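Local coordinates for L-arabinose ABC transporter, periplasmic L-arabinose-binding protein (PDB 4KZK), which probably binds L-arabinose in the periplasm for uptake by an ABC transporter and here holds beta-D-galactose, at residues A[39-44]-A[120-125]; A[56-61]-A[297-302]; A[86-91]-A[115-120]; A[97-102]-A[106-111]; A[291-296]-A[316-321]. All coordinates share one frame; numbering follows the deposited sequence.

From the N terminus, segments 39-44, 56-61, 86-91 and 97-102 open interactions 1, 2, 3 and 4 in turn. Interaction 4 closes first, at 106-111, within the loop of interaction 3, which closes at 115-120; interaction 1 surrounds both and closes at 120-125, sharing Met120 with interaction 3. Interaction 2 starts inside interaction 1 and ends at 297-302, so the two cross. Interaction 5 opens at 291-296, before interaction 2 is complete, and crosses it by closing at 316-321. Interactions 1, 3 and 4 tie together strands 38-43, 94-98 and 118-122 with helices 77-89 and 105-114; interaction 2 joins helices 49-65 and 291-308, and interaction 5 ties the latter to strand 315-324.

Interaction 1: A[39-44]-A[120-125]. With GAL (beta-D-galactopyranose), chain B.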
# COMPACT_ATOMS: atom_id res chain seq x y z
N ILE A 39 -23.26 3.57 -3.40
CA ILE A 39 -21.91 4.11 -3.29
C ILE A 39 -20.97 3.25 -4.12
O ILE A 39 -20.99 2.01 -4.03
CB ILE A 39 -21.44 4.15 -1.82
CG1 ILE A 39 -22.27 5.18 -1.04
CG2 ILE A 39 -19.96 4.52 -1.73
CD1 ILE A 39 -22.04 5.16 0.45
N GLY A 40 -20.15 3.91 -4.93
CA GLY A 40 -19.11 3.25 -5.73
C GLY A 40 -17.85 3.13 -4.93
O GLY A 40 -17.55 4.00 -4.13
N PHE A 41 -17.11 2.04 -5.13
CA PHE A 41 -15.80 1.84 -4.49
C PHE A 41 -14.88 1.30 -5.57
O PHE A 41 -14.96 0.14 -5.95
CB PHE A 41 -15.90 0.89 -3.30
CG PHE A 41 -14.82 1.10 -2.25
CD1 PHE A 41 -13.47 0.93 -2.54
CD2 PHE A 41 -15.16 1.49 -0.96
CE1 PHE A 41 -12.51 1.13 -1.56
CE2 PHE A 41 -14.20 1.68 0.02
CZ PHE A 41 -12.85 1.50 -0.29
N VAL A 42 -14.03 2.18 -6.07
CA VAL A 42 -13.26 1.97 -7.30
C VAL A 42 -11.80 1.83 -6.90
O VAL A 42 -11.29 2.68 -6.20
CB VAL A 42 -13.48 3.15 -8.28
CG1 VAL A 42 -12.59 3.00 -9.51
CG2 VAL A 42 -14.97 3.22 -8.64
N VAL A 43 -11.15 0.74 -7.32
CA VAL A 43 -9.78 0.45 -6.90
C VAL A 43 -8.81 0.23 -8.06
O VAL A 43 -9.16 -0.35 -9.09
CB VAL A 43 -9.71 -0.78 -5.95
CG1 VAL A 43 -10.60 -0.56 -4.73
CG2 VAL A 43 -10.06 -2.08 -6.67
N LYS A 44 -7.57 0.68 -7.89
CA LYS A 44 -6.60 0.61 -8.98
C LYS A 44 -6.15 -0.81 -9.32
O LYS A 44 -5.77 -1.08 -10.46
CB LYS A 44 -5.38 1.48 -8.67
CG LYS A 44 -4.65 1.11 -7.40
CD LYS A 44 -3.40 1.97 -7.15
CE LYS A 44 -2.67 1.47 -5.92
NZ LYS A 44 -1.42 2.22 -5.56
N MET A 120 -14.68 10.91 -2.62
CA MET A 120 -13.71 10.67 -1.56
C MET A 120 -12.59 9.79 -2.11
O MET A 120 -12.84 8.96 -2.97
CB MET A 120 -14.39 9.93 -0.41
CG MET A 120 -13.50 9.57 0.75
SD MET A 120 -14.49 8.83 2.06
CE MET A 120 -15.47 10.23 2.57
N SER A 121 -11.37 10.01 -1.64
CA SER A 121 -10.22 9.18 -2.04
C SER A 121 -9.76 8.30 -0.89
O SER A 121 -9.93 8.63 0.30
CB SER A 121 -9.06 10.04 -2.55
OG SER A 121 -8.67 10.95 -1.57
N VAL A 122 -9.17 7.18 -1.24
CA VAL A 122 -8.59 6.26 -0.26
C VAL A 122 -7.23 5.81 -0.79
O VAL A 122 -7.07 5.58 -2.00
CB VAL A 122 -9.56 5.09 0.07
CG1 VAL A 122 -9.79 4.19 -1.12
CG2 VAL A 122 -9.09 4.32 1.29
N ASP A 123 -6.28 5.71 0.14
CA ASP A 123 -4.90 5.24 -0.07
C ASP A 123 -4.03 6.25 -0.78
O ASP A 123 -3.08 6.73 -0.20
CB ASP A 123 -4.86 3.88 -0.76
CG ASP A 123 -5.74 2.89 -0.06
OD1 ASP A 123 -5.50 2.65 1.15
OD2 ASP A 123 -6.71 2.40 -0.66
N ASP A 124 -4.38 6.59 -2.02
CA ASP A 124 -3.57 7.40 -2.89
C ASP A 124 -4.29 8.72 -3.12
O ASP A 124 -5.32 8.76 -3.78
CB ASP A 124 -3.30 6.71 -4.20
CG ASP A 124 -2.56 5.37 -4.06
OD1 ASP A 124 -2.24 4.98 -2.92
OD2 ASP A 124 -2.32 4.73 -5.11
N GLN A 125 -3.73 9.80 -2.59
CA GLN A 125 -4.42 11.09 -2.59
C GLN A 125 -4.38 11.75 -3.95
O GLN A 125 -3.32 11.85 -4.58
CB GLN A 125 -3.81 12.02 -1.51
CG GLN A 125 -4.64 13.27 -1.25
CD GLN A 125 -4.08 14.11 -0.11
OE1 GLN A 125 -2.88 14.02 0.24
NE2 GLN A 125 -4.94 14.91 0.50
C1 GAL B . -1.65 1.78 -1.86
C2 GAL B . -0.99 0.44 -2.19
C3 GAL B . -1.73 -0.66 -1.40
C4 GAL B . -1.75 -0.31 0.08
C5 GAL B . -2.40 1.06 0.26
C6 GAL B . -2.40 1.50 1.71
O1 GAL B . -0.88 2.78 -2.49
O2 GAL B . -1.11 0.22 -3.57
O3 GAL B . -1.12 -1.94 -1.61
O4 GAL B . -0.46 -0.34 0.63
O5 GAL B . -1.63 2.01 -0.46
O6 GAL B . -3.01 2.77 1.85
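Lys44 and Asp124 form a salt bridge beside the bound galactose, in which Asp124 OD2 accepts through its syn lone pair, 2.7 Å from Lys44 NZ. Beyond CG the lysine chain is fully extended, which carries NZ from the end of strand 38-43 to the sugar. There NZ also donates to O2 of the galactose at 2.8 Å and, over a longer 3.2 Å, to its O1. The other carboxylate oxygen, Asp124 OD1, accepts a hydrogen bond from the O1 hydroxyl at 2.6 Å, so both oxygens of Asp124 are engaged. Next to it Asp123 OD1 accepts one from the O6 hydroxyl at 2.6 Å.

Deeper in the lobe, CG1 of Val122 lies 4.1 Å from Phe41 CE1, approaching the ring obliquely. Strand 94-98 runs between strands 38-43 and 118-122, and the Phe41 side chain, with CG anti to N (chi1 -154°), spans it to bring CE1 to the valine. Asp48, Arg185, Asn239 and Asn266 add further hydrogen bonds to the sugar.

The anomeric O1 accepts from the ammonium and donates to the carboxylate, which would orient the hydroxyl. The ion pair is consistent with partial mutual neutralisation of two charges buried in the binding cleft.

Interaction 2: A[56-61]-A[297-302]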
# COMPACT_ATOMS: atom_id res chain seq x y z
N ARG A 56 -14.34 -5.98 1.10
CA ARG A 56 -15.07 -6.86 2.01
C ARG A 56 -15.63 -6.03 3.17
O ARG A 56 -16.78 -6.23 3.60
CB ARG A 56 -14.14 -7.98 2.53
CG ARG A 56 -14.73 -8.80 3.67
CD ARG A 56 -13.89 -10.04 3.94
NE ARG A 56 -12.53 -9.75 4.42
CZ ARG A 56 -12.13 -9.80 5.71
NH1 ARG A 56 -12.98 -10.09 6.70
NH2 ARG A 56 -10.86 -9.55 6.01
N PHE A 57 -14.85 -5.08 3.67
CA PHE A 57 -15.31 -4.23 4.77
C PHE A 57 -16.29 -3.15 4.32
O PHE A 57 -17.23 -2.80 5.07
CB PHE A 57 -14.12 -3.66 5.55
CG PHE A 57 -13.48 -4.68 6.42
CD1 PHE A 57 -14.17 -5.15 7.52
CD2 PHE A 57 -12.25 -5.22 6.12
CE1 PHE A 57 -13.63 -6.12 8.33
CE2 PHE A 57 -11.70 -6.21 6.94
CZ PHE A 57 -12.39 -6.65 8.06
N ALA A 58 -16.13 -2.67 3.09
CA ALA A 58 -17.12 -1.78 2.49
C ALA A 58 -18.46 -2.50 2.33
O ALA A 58 -19.50 -1.89 2.53
CB ALA A 58 -16.66 -1.24 1.14
N GLU A 59 -18.44 -3.79 2.00
CA GLU A 59 -19.66 -4.61 1.96
C GLU A 59 -20.33 -4.73 3.32
O GLU A 59 -21.58 -4.76 3.42
CB GLU A 59 -19.38 -6.03 1.45
CG GLU A 59 -19.15 -6.13 -0.04
CD GLU A 59 -20.41 -5.88 -0.86
OE1 GLU A 59 -21.54 -5.76 -0.30
OE2 GLU A 59 -20.26 -5.85 -2.10
N GLN A 60 -19.52 -4.84 4.37
CA GLN A 60 -20.06 -4.88 5.74
C GLN A 60 -20.77 -3.56 6.06
O GLN A 60 -21.86 -3.55 6.66
CB GLN A 60 -18.94 -5.18 6.73
CG GLN A 60 -19.33 -5.56 8.15
CD GLN A 60 -18.11 -5.93 9.01
OE1 GLN A 60 -17.92 -5.41 10.11
NE2 GLN A 60 -17.29 -6.85 8.50
N ALA A 61 -20.17 -2.45 5.63
CA ALA A 61 -20.77 -1.12 5.80
C ALA A 61 -22.10 -1.02 5.05
O ALA A 61 -23.07 -0.46 5.57
CB ALA A 61 -19.80 -0.04 5.34
N ASP A 297 -14.95 2.46 7.42
CA ASP A 297 -15.10 3.84 7.93
C ASP A 297 -15.22 4.87 6.82
O ASP A 297 -15.95 5.85 6.94
CB ASP A 297 -13.97 4.25 8.88
CG ASP A 297 -14.04 3.54 10.21
OD1 ASP A 297 -14.86 2.62 10.34
OD2 ASP A 297 -13.28 3.93 11.11
N THR A 298 -14.49 4.67 5.72
CA THR A 298 -14.64 5.55 4.58
C THR A 298 -16.07 5.46 4.05
O THR A 298 -16.70 6.49 3.76
CB THR A 298 -13.68 5.17 3.45
OG1 THR A 298 -13.84 3.78 3.15
CG2 THR A 298 -12.24 5.51 3.83
N SER A 299 -16.60 4.24 3.94
CA SER A 299 -17.94 4.04 3.38
C SER A 299 -19.00 4.68 4.28
O SER A 299 -19.97 5.27 3.78
CB SER A 299 -18.23 2.55 3.16
OG SER A 299 -17.38 1.96 2.18
N VAL A 300 -18.81 4.59 5.59
CA VAL A 300 -19.74 5.25 6.52
C VAL A 300 -19.63 6.78 6.43
O VAL A 300 -20.67 7.47 6.43
CB VAL A 300 -19.54 4.75 7.97
CG1 VAL A 300 -20.30 5.62 8.97
CG2 VAL A 300 -19.99 3.30 8.07
N ASN A 301 -18.41 7.30 6.35
CA ASN A 301 -18.20 8.72 6.18
C ASN A 301 -18.92 9.21 4.92
O ASN A 301 -19.62 10.22 4.96
CB ASN A 301 -16.71 9.07 6.13
CG ASN A 301 -16.03 8.95 7.48
OD1 ASN A 301 -16.68 8.99 8.54
ND2 ASN A 301 -14.72 8.83 7.46
N MET A 302 -18.77 8.47 3.82
CA MET A 302 -19.50 8.77 2.58
C MET A 302 -21.03 8.69 2.77
O MET A 302 -21.75 9.60 2.37
CB MET A 302 -19.05 7.85 1.44
CG MET A 302 -19.82 8.06 0.13
SD MET A 302 -19.65 9.74 -0.50
CE MET A 302 -17.97 9.75 -1.10
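Ser299 of helix 291-308 sits against Ala58 and Ala61 of helix 49-65, two alanines one turn apart. The small side chains let the helices come close: their axes approach to 8.6 Å and cross at -40°, and the CA atoms of Ala58 and Ser299 are 5.9 Å apart.

The serine meets its neighbours through different atoms. Its OG lies 3.4 Å from Ala58 CB, whereas its CB rests 3.7 Å from Ala61 CB. With OG anti to its own carbonyl carbon (chi1 -65°), the hydroxyl can turn back along the helix to hydrogen-bond the carbonyl oxygen of Gly295, so its polar end is served within its own helix while it lies against a methyl group. Val300 continues the contact. Its CG1 is anti to N (chi1 169°), a setting that leaves CG2 on the near side, 4.3 Å from Ala61 CB.

Both helices lie on the same face of the sheet in the N-terminal lobe of this type I periplasmic binding protein fold, and helix 291-308 belongs to a part of the chain that returns to this lobe late in the sequence. Beneath them, Phe41 of strand 38-43 touches Ala58, Thr298 and Ser299, and Phe67 touches Ala61 and Ser299.

No hydrogen bond or ion pair joins the two segments. Their cohesion therefore rests on close van der Waals packing of short side chains, with the Ser299 hydroxyl bonded within its own helix, so that it needs no partner across the interface.

Interaction 3: A[86-91]-A[115-120]; sequences SLAAQK and YGMKLM
This is an apolar contact at the outer rim of the N-terminal lobe, well away from the sugar site, in which Ala88 and Leu87, near the C-terminal end of helix 77-89, pack on Tyr115 and Met117, in the turn that leads from helix 105-114 into strand 118-122. Its centre is a CH-pi interaction. The methyl of Ala88 sits over one face of the Tyr115 ring, with CB 3.5 Å from the ring centroid and 19° off the normal. It leans toward the CB end of the ring, where Ala88 CB and Tyr115 CG are 3.3 Å apart, a tight fit. The hydroxyl of the tyrosine is hydrogen-bonded to Asp85, one turn earlier on the same helix as Ala88, so the ring is held from its far end as well.

Met117 adds the second layer. Its SD lies 3.7 Å from Leu87 CB, and a bend at chi3 (-81°) turns the terminal methyl toward the backbone nitrogen of Ala88, leaving CE 4.2 Å from Ala88 N.

Both chain segments pass through a Schellman motif: Lys91 and Gly116, each with positive phi, end helices 77-89 and 105-114 respectively. Two successive beta-alpha units of the Rossmann-like lobe thus meet where their helices stop and the chain turns back to the sheet. Near the first of these ends, Gln90 NE2 reaches back to Ser86 OG at 3.0 Å, with the oxygen close to the amide plane but the N-H bent to 138°. Leu87 extends inward from Met117 to Val70, Ile72 and Val95 of the sheet.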
# COMPACT_ATOMS: atom_id res chain seq x y z
N SER A 86 -20.40 4.28 -15.39
CA SER A 86 -21.26 3.16 -14.95
C SER A 86 -21.98 3.50 -13.66
O SER A 86 -23.17 3.18 -13.49
CB SER A 86 -20.45 1.86 -14.77
OG SER A 86 -21.32 0.73 -14.59
N LEU A 87 -21.26 4.13 -12.74
CA LEU A 87 -21.83 4.54 -11.46
C LEU A 87 -22.94 5.55 -11.66
O LEU A 87 -24.00 5.44 -11.01
CB LEU A 87 -20.74 5.06 -10.53
CG LEU A 87 -19.77 4.00 -9.99
CD1 LEU A 87 -18.63 4.66 -9.24
CD2 LEU A 87 -20.50 3.00 -9.11
N ALA A 88 -22.76 6.49 -12.59
CA ALA A 88 -23.80 7.46 -12.91
C ALA A 88 -25.03 6.80 -13.56
O ALA A 88 -26.17 7.12 -13.21
CB ALA A 88 -23.25 8.57 -13.77
N ALA A 89 -24.79 5.84 -14.44
CA ALA A 89 -25.88 5.07 -15.06
C ALA A 89 -26.71 4.33 -14.00
O ALA A 89 -27.95 4.20 -14.14
CB ALA A 89 -25.33 4.07 -16.07
N GLN A 90 -26.04 3.87 -12.96
CA GLN A 90 -26.67 3.15 -11.86
C GLN A 90 -27.21 4.07 -10.76
O GLN A 90 -27.74 3.59 -9.76
CB GLN A 90 -25.67 2.16 -11.24
CG GLN A 90 -25.23 1.04 -12.19
CD GLN A 90 -24.18 0.15 -11.56
OE1 GLN A 90 -24.44 -0.49 -10.54
NE2 GLN A 90 -22.99 0.10 -12.15
N LYS A 91 -27.08 5.39 -10.95
CA LYS A 91 -27.59 6.40 -10.02
C LYS A 91 -26.94 6.35 -8.64
O LYS A 91 -27.60 6.53 -7.61
CB LYS A 91 -29.12 6.29 -9.89
CG LYS A 91 -29.85 6.26 -11.22
CD LYS A 91 -29.60 7.51 -12.05
CE LYS A 91 -30.34 7.48 -13.38
NZ LYS A 91 -31.79 7.19 -13.26
N TYR A 115 -22.13 14.39 -12.48
CA TYR A 115 -23.02 13.25 -12.26
C TYR A 115 -23.68 13.23 -10.88
O TYR A 115 -24.40 12.27 -10.56
CB TYR A 115 -22.25 11.94 -12.44
CG TYR A 115 -21.83 11.58 -13.85
CD1 TYR A 115 -22.56 11.97 -14.97
CD2 TYR A 115 -20.71 10.77 -14.05
CE1 TYR A 115 -22.17 11.59 -16.25
CE2 TYR A 115 -20.32 10.38 -15.32
CZ TYR A 115 -21.04 10.80 -16.41
OH TYR A 115 -20.62 10.39 -17.66
N GLY A 116 -23.45 14.25 -10.07
CA GLY A 116 -24.05 14.32 -8.74
C GLY A 116 -23.57 13.24 -7.78
O GLY A 116 -24.36 12.67 -7.02
N MET A 117 -22.27 12.95 -7.82
CA MET A 117 -21.66 11.97 -6.94
C MET A 117 -20.66 12.68 -6.04
O MET A 117 -19.75 13.32 -6.53
CB MET A 117 -20.93 10.89 -7.76
CG MET A 117 -21.85 9.97 -8.55
SD MET A 117 -21.00 8.54 -9.25
CE MET A 117 -20.27 9.28 -10.71
N LYS A 118 -20.83 12.57 -4.72
CA LYS A 118 -19.80 13.04 -3.79
C LYS A 118 -18.57 12.17 -3.98
O LYS A 118 -18.72 10.99 -4.30
CB LYS A 118 -20.30 12.98 -2.36
CG LYS A 118 -21.32 14.07 -2.11
CD LYS A 118 -21.99 13.99 -0.76
CE LYS A 118 -22.76 15.27 -0.48
NZ LYS A 118 -23.92 15.44 -1.39
N LEU A 119 -17.40 12.78 -3.82
CA LEU A 119 -16.11 12.15 -4.14
C LEU A 119 -15.18 12.11 -2.92
O LEU A 119 -14.90 13.15 -2.32
CB LEU A 119 -15.43 12.91 -5.28
CG LEU A 119 -14.00 12.49 -5.64
CD1 LEU A 119 -13.95 11.06 -6.14
CD2 LEU A 119 -13.38 13.45 -6.64
N MET A 120 -14.68 10.91 -2.62
CA MET A 120 -13.71 10.67 -1.56
C MET A 120 -12.59 9.79 -2.11
O MET A 120 -12.84 8.96 -2.97
CB MET A 120 -14.39 9.93 -0.41
CG MET A 120 -13.50 9.57 0.75
SD MET A 120 -14.49 8.83 2.06
CE MET A 120 -15.47 10.23 2.57

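Interaction 4: A[97-102]-A[106-111]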
# COMPACT_ATOMS: atom_id res chain seq x y z
N ILE A 97 -12.54 6.26 -4.22
CA ILE A 97 -11.64 5.77 -5.27
C ILE A 97 -10.18 5.78 -4.83
O ILE A 97 -9.73 6.72 -4.20
CB ILE A 97 -11.82 6.57 -6.58
CG1 ILE A 97 -10.94 6.01 -7.71
CG2 ILE A 97 -11.60 8.07 -6.37
CD1 ILE A 97 -11.35 6.42 -9.10
N CYS A 98 -9.47 4.70 -5.17
CA CYS A 98 -8.01 4.70 -5.16
C CYS A 98 -7.61 4.67 -6.62
O CYS A 98 -7.65 3.61 -7.25
CB CYS A 98 -7.41 3.51 -4.42
SG CYS A 98 -5.58 3.62 -4.42
N ALA A 99 -7.28 5.83 -7.17
CA ALA A 99 -7.02 5.95 -8.59
C ALA A 99 -5.67 5.33 -8.95
O ALA A 99 -4.76 5.28 -8.14
CB ALA A 99 -7.07 7.42 -8.99
N PRO A 100 -5.51 4.91 -10.22
CA PRO A 100 -4.26 4.31 -10.67
C PRO A 100 -3.21 5.36 -11.00
O PRO A 100 -2.04 5.02 -11.17
CB PRO A 100 -4.69 3.56 -11.93
CG PRO A 100 -5.86 4.30 -12.44
CD PRO A 100 -6.56 4.84 -11.24
N ASP A 101 -3.64 6.62 -11.12
CA ASP A 101 -2.78 7.76 -11.43
C ASP A 101 -3.42 8.94 -10.70
O ASP A 101 -4.47 9.41 -11.09
CB ASP A 101 -2.75 8.01 -12.94
CG ASP A 101 -1.99 9.28 -13.33
OD1 ASP A 101 -1.50 10.01 -12.44
OD2 ASP A 101 -1.83 9.51 -14.55
N VAL A 102 -2.76 9.40 -9.64
CA VAL A 102 -3.34 10.47 -8.80
C VAL A 102 -3.52 11.79 -9.56
O VAL A 102 -4.33 12.62 -9.17
CB VAL A 102 -2.55 10.70 -7.49
CG1 VAL A 102 -2.73 9.51 -6.54
CG2 VAL A 102 -1.07 10.95 -7.73
N PRO A 106 -8.32 16.08 -11.11
CA PRO A 106 -9.24 17.09 -11.62
C PRO A 106 -10.35 16.54 -12.53
O PRO A 106 -11.51 16.94 -12.39
CB PRO A 106 -8.31 18.04 -12.39
CG PRO A 106 -7.03 17.97 -11.64
CD PRO A 106 -6.91 16.54 -11.14
N GLY A 107 -10.01 15.65 -13.45
CA GLY A 107 -11.02 15.00 -14.28
C GLY A 107 -12.03 14.19 -13.49
O GLY A 107 -13.22 14.19 -13.79
N ILE A 108 -11.54 13.44 -12.50
CA ILE A 108 -12.41 12.65 -11.64
C ILE A 108 -13.39 13.57 -10.90
O ILE A 108 -14.59 13.30 -10.83
CB ILE A 108 -11.58 11.80 -10.65
CG1 ILE A 108 -10.77 10.74 -11.42
CG2 ILE A 108 -12.47 11.14 -9.60
CD1 ILE A 108 -9.68 10.07 -10.60
N ALA A 109 -12.87 14.66 -10.37
CA ALA A 109 -13.68 15.59 -9.61
C ALA A 109 -14.74 16.23 -10.49
O ALA A 109 -15.90 16.38 -10.08
CB ALA A 109 -12.78 16.65 -8.98
N ALA A 110 -14.34 16.61 -11.70
CA ALA A 110 -15.28 17.26 -12.61
C ALA A 110 -16.41 16.32 -13.01
O ALA A 110 -17.58 16.72 -13.04
CB ALA A 110 -14.56 17.78 -13.85
N LYS A 111 -16.09 15.07 -13.30
CA LYS A 111 -17.12 14.11 -13.69
C LYS A 111 -18.05 13.77 -12.53
O LYS A 111 -19.26 13.69 -12.71
CB LYS A 111 -16.51 12.83 -14.30
CG LYS A 111 -17.55 11.76 -14.62
CD LYS A 111 -16.97 10.63 -15.46
CE LYS A 111 -16.94 11.01 -16.93
NZ LYS A 111 -16.39 9.93 -17.78
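Ile108 of helix 105-114 reaches inward to Ile97 of strand 94-98 and to Ala99 a little farther along. Read along the helix, the segment begins with Pro106 in the first turn, whose carbonyl oxygen receives Ala110 N at 2.9 Å; Gly107 does the same for Lys111 N at 3.0 Å.

Ile108 then turns inward and makes the contact. With CG1 anti to the carbonyl carbon (chi1 -66°) and CD1 extended beyond it, the longer branch projects toward the sheet. Its CD1 touches Ala99 CB at 4.1 Å and meets CD1 of Ile97, methyl against methyl, at 4.3 Å. Val80 of helix 77-89 and Leu119 of strand 118-122 border the same isoleucine. Ala109 follows and packs on Leu119, while Lys111 extends along Leu84 to a salt bridge with Asp85.

Strand 94-98, helix 105-114 and strand 118-122 form one beta-alpha-beta unit of the N-terminal lobe, and the contact joins its first strand to the helix that crosses over the sheet.

Methyl groups alone meet across the two segments, which makes this a purely hydrophobic seam between helix and sheet. Cys98, between the two contacting residues, is directed elsewhere and touches the sugar-binding Asp123 and Asp124, which puts the seam one layer behind the pocket.

Interaction 5: A[291-296]-A[316-321]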
# COMPACT_ATOMS: atom_id res chain seq x y z
N PRO A 291 -7.75 -2.57 7.15
CA PRO A 291 -8.64 -2.29 6.03
C PRO A 291 -10.09 -2.04 6.46
O PRO A 291 -10.93 -1.63 5.65
CB PRO A 291 -8.57 -3.57 5.19
CG PRO A 291 -8.30 -4.65 6.20
CD PRO A 291 -7.34 -3.99 7.16
N ARG A 292 -10.41 -2.30 7.73
CA ARG A 292 -11.70 -1.87 8.25
C ARG A 292 -11.81 -0.35 8.22
O ARG A 292 -12.86 0.21 7.88
CB ARG A 292 -11.93 -2.37 9.67
CG ARG A 292 -13.35 -2.13 10.13
CD ARG A 292 -13.55 -2.65 11.54
NE ARG A 292 -13.32 -4.09 11.65
CZ ARG A 292 -14.24 -5.04 11.49
NH1 ARG A 292 -15.49 -4.73 11.16
NH2 ARG A 292 -13.89 -6.32 11.64
N LEU A 293 -10.73 0.34 8.59
CA LEU A 293 -10.73 1.81 8.54
C LEU A 293 -10.88 2.28 7.09
O LEU A 293 -11.74 3.09 6.77
CB LEU A 293 -9.48 2.39 9.17
CG LEU A 293 -9.20 2.04 10.65
CD1 LEU A 293 -7.90 2.64 11.13
CD2 LEU A 293 -10.35 2.46 11.53
N HIS A 294 -10.06 1.73 6.19
CA HIS A 294 -10.06 2.16 4.79
C HIS A 294 -11.27 1.72 3.98
O HIS A 294 -11.57 2.32 2.96
CB HIS A 294 -8.77 1.68 4.12
CG HIS A 294 -7.54 2.38 4.61
ND1 HIS A 294 -6.55 2.83 3.76
CD2 HIS A 294 -7.15 2.70 5.86
CE1 HIS A 294 -5.59 3.39 4.48
NE2 HIS A 294 -5.93 3.34 5.76
N GLY A 295 -11.96 0.66 4.41
CA GLY A 295 -13.13 0.13 3.69
C GLY A 295 -14.44 0.44 4.37
O GLY A 295 -15.39 0.86 3.72
N TYR A 296 -14.52 0.18 5.68
CA TYR A 296 -15.79 0.37 6.40
C TYR A 296 -15.96 1.84 6.80
O TYR A 296 -17.00 2.44 6.49
CB TYR A 296 -15.86 -0.62 7.58
CG TYR A 296 -17.17 -0.68 8.33
CD1 TYR A 296 -17.47 0.27 9.26
CD2 TYR A 296 -18.07 -1.70 8.10
CE1 TYR A 296 -18.66 0.23 9.97
CE2 TYR A 296 -19.29 -1.77 8.79
CZ TYR A 296 -19.57 -0.79 9.72
OH TYR A 296 -20.76 -0.82 10.44
N VAL A 316 -7.46 11.62 7.11
CA VAL A 316 -7.24 10.65 8.17
C VAL A 316 -6.06 9.80 7.74
O VAL A 316 -6.07 9.22 6.67
CB VAL A 316 -8.47 9.75 8.40
CG1 VAL A 316 -8.15 8.65 9.41
CG2 VAL A 316 -9.65 10.59 8.85
N LEU A 317 -5.06 9.72 8.60
CA LEU A 317 -3.85 8.96 8.33
C LEU A 317 -3.73 7.87 9.37
O LEU A 317 -3.55 8.14 10.56
CB LEU A 317 -2.64 9.86 8.36
CG LEU A 317 -2.59 10.90 7.26
CD1 LEU A 317 -1.32 11.72 7.45
CD2 LEU A 317 -2.67 10.29 5.86
N THR A 318 -3.84 6.63 8.90
CA THR A 318 -3.94 5.46 9.77
C THR A 318 -2.59 4.82 10.09
O THR A 318 -1.57 5.12 9.48
CB THR A 318 -4.83 4.41 9.11
OG1 THR A 318 -4.20 3.90 7.93
CG2 THR A 318 -6.23 4.98 8.79
N SER A 319 -2.59 3.96 11.10
CA SER A 319 -1.37 3.41 11.65
C SER A 319 -1.28 1.91 11.46
O SER A 319 -2.26 1.26 11.06
CB SER A 319 -1.30 3.72 13.15
OG SER A 319 -1.13 5.12 13.38
N GLY A 320 -0.12 1.36 11.76
CA GLY A 320 0.14 -0.05 11.60
C GLY A 320 1.01 -0.62 12.70
O GLY A 320 1.60 0.10 13.48
N THR A 321 1.10 -1.95 12.72
CA THR A 321 2.00 -2.63 13.64
C THR A 321 2.67 -3.80 12.94
O THR A 321 2.11 -4.41 12.01
CB THR A 321 1.29 -3.18 14.89
OG1 THR A 321 0.36 -4.18 14.49
CG2 THR A 321 0.58 -2.07 15.65
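His294 and Thr318 share the one hydrogen bond across this contact, 2.8 Å from His294 NE2 to Thr318 OG1 and nearly straight at 164°; either atom could be the donor. The threonine oxygen comes to the edge of the imidazole, near its plane. It occupies the position between the backbone N and the carbonyl carbon (chi1 67°), which points it at the ring, and it has a second, weak hydrogen bond to the carbonyl oxygen of Gly141. At the other ring nitrogen, ND1 is hydrogen-bonded to Asp123 OD1. With both nitrogens engaged, rotation of the ring about chi2 is restrained. Trp50 meets the same imidazole edge-to-face.

The apolar contact comes from the methyl of Thr318. Its CG2 lies 3.7 Å from CD1 of Leu293, the two side chains running antiparallel alongside each other. The same CG2 also makes a van der Waals contact at the imidazole ring, 3.5 Å from His294 NE2. Thr318 is thus wedged against two consecutive helix residues, one apolar and one polar. Met140 of the neighbouring strand 139-142 touches both Leu293 and His294.

Backbone bonds shape the helix side. Gly295 N bonds to Pro291 O at 2.8 Å, and the chain widens into a pi-type turn at 293-296.

His294 belongs to the galactose pocket and touches the sugar, whereas Thr318 stands behind it. Thr318, His294 and Asp123 form a hydrogen-bonded series leading to the sugar O6, a second-shell arrangement at the cleft of a type I periplasmic sugar-binding protein, where strand 315-324 passes between the lobes.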